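Local structure of Arf-GAP (Mus musculus, 5C79) at residues 115-118 with 119-122. The protein is an Arf GTPase-activating protein dependent on phosphatidylinositol 4,5-bisphosphate, a lipid that its PH domain binds and that probably recruits it to membranes. Numbering follows the deposited sequence.
Sequences EQDY and IAWI
Y118 and I122, one helical turn apart, meet through a CH-pi contact in which the isoleucine tip lies over one face of the phenol ring, a worked example of i to i+4 side-chain packing. The tyrosine can be followed outward. Its CB lies close to the backbone N of I119, and CG, anti to its own backbone N, sets the ring beside the carbonyl carbon, where I122 CD1 can lie over its face. CD1 then meets the tip of I119, 4.0 Å from CD1 of that residue, while CD2 faces I122. Of the ring atoms, CE2 comes nearest to I122 CD1, at 3.2 Å; CZ is the next nearest to that methyl, and OH lies farther from it. The methyl therefore sits toward the rim on the CE2 side, its direction from the centroid 24° off the ring normal. I122 reaches this spot with an extended outer chain, chi2 171° carrying CD1 away from its own backbone. This turn opens the C-terminal helix 115-135 of the PH domain, the helix that closes one end of the domain's beta barrel, and P91 of strand 88-91 touches both Y118 and I122. Around the helix from the tyrosine, D117 and W121 run side by side, with carboxylate and indole planes 76° apart. OD2 approaches the indole edge near its plane, 3.2 Å from NE1, whereas OD1 forms a salt bridge to K41, whose ammonium also makes a cation-pi contact with W121. Acid, lysine and indole thus join the helix to strand 41-48. Beneath the side chains, W121 N donates to D117 O at 2.8 Å in a nearly straight bond, and I122 N donates to Y118 O at 3.0 Å.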
# COMPACT_ATOMS: atom_id res chain seq x y z
N GLU A 115 12.69 -7.17 0.75
CA GLU A 115 11.93 -8.43 0.53
C GLU A 115 10.91 -8.71 1.63
O GLU A 115 9.72 -8.93 1.37
CB GLU A 115 12.90 -9.66 0.40
CG GLU A 115 14.32 -9.57 1.01
CD GLU A 115 14.40 -10.00 2.47
OE1 GLU A 115 14.39 -9.09 3.34
OE2 GLU A 115 14.46 -11.23 2.76
N GLN A 116 11.40 -8.69 2.85
CA GLN A 116 10.59 -9.02 4.01
C GLN A 116 9.49 -7.96 4.28
O GLN A 116 8.35 -8.30 4.61
CB GLN A 116 11.48 -9.20 5.24
CG GLN A 116 12.29 -10.51 5.22
CD GLN A 116 11.68 -11.62 6.09
OE1 GLN A 116 10.46 -11.83 6.08
NE2 GLN A 116 12.54 -12.33 6.84
N ASP A 117 9.84 -6.68 4.18
CA ASP A 117 8.79 -5.64 4.35
C ASP A 117 7.80 -5.62 3.21
O ASP A 117 6.64 -5.31 3.44
CB ASP A 117 9.30 -4.23 4.65
CG ASP A 117 8.34 -3.47 5.58
OD1 ASP A 117 7.82 -4.05 6.60
OD2 ASP A 117 8.07 -2.30 5.36
N TYR A 118 8.26 -5.95 2.00
CA TYR A 118 7.38 -6.20 0.83
C TYR A 118 6.36 -7.30 1.14
O TYR A 118 5.18 -7.11 0.94
CB TYR A 118 8.22 -6.54 -0.42
CG TYR A 118 7.61 -7.28 -1.59
CD1 TYR A 118 7.63 -8.68 -1.64
CD2 TYR A 118 7.06 -6.59 -2.69
CE1 TYR A 118 7.10 -9.35 -2.74
CE2 TYR A 118 6.55 -7.27 -3.78
CZ TYR A 118 6.56 -8.64 -3.80
OH TYR A 118 6.07 -9.33 -4.87
N ILE A 119 6.84 -8.42 1.68
CA ILE A 119 5.95 -9.54 2.05
C ILE A 119 4.95 -9.07 3.11
O ILE A 119 3.77 -9.37 3.01
CB ILE A 119 6.71 -10.79 2.53
CG1 ILE A 119 7.41 -11.48 1.35
CG2 ILE A 119 5.77 -11.83 3.16
CD1 ILE A 119 6.52 -11.98 0.23
N ALA A 120 5.44 -8.33 4.10
CA ALA A 120 4.60 -7.79 5.16
C ALA A 120 3.51 -6.87 4.65
O ALA A 120 2.31 -7.09 4.94
CB ALA A 120 5.43 -7.08 6.20
N TRP A 121 3.92 -5.86 3.87
CA TRP A 121 2.90 -4.94 3.27
C TRP A 121 1.86 -5.66 2.43
O TRP A 121 0.65 -5.47 2.58
CB TRP A 121 3.56 -3.84 2.43
CG TRP A 121 3.98 -2.71 3.24
CD1 TRP A 121 5.27 -2.35 3.57
CD2 TRP A 121 3.11 -1.78 3.89
NE1 TRP A 121 5.23 -1.24 4.42
CE2 TRP A 121 3.91 -0.86 4.59
CE3 TRP A 121 1.72 -1.62 3.92
CZ2 TRP A 121 3.35 0.20 5.35
CZ3 TRP A 121 1.18 -0.57 4.66
CH2 TRP A 121 1.99 0.33 5.35
N ILE A 122 2.31 -6.51 1.53
CA ILE A 122 1.37 -7.20 0.63
C ILE A 122 0.45 -8.15 1.42
O ILE A 122 -0.75 -8.23 1.16
CB ILE A 122 2.10 -7.90 -0.49
CG1 ILE A 122 2.68 -6.85 -1.44
CG2 ILE A 122 1.13 -8.76 -1.29
CD1 ILE A 122 3.61 -7.42 -2.48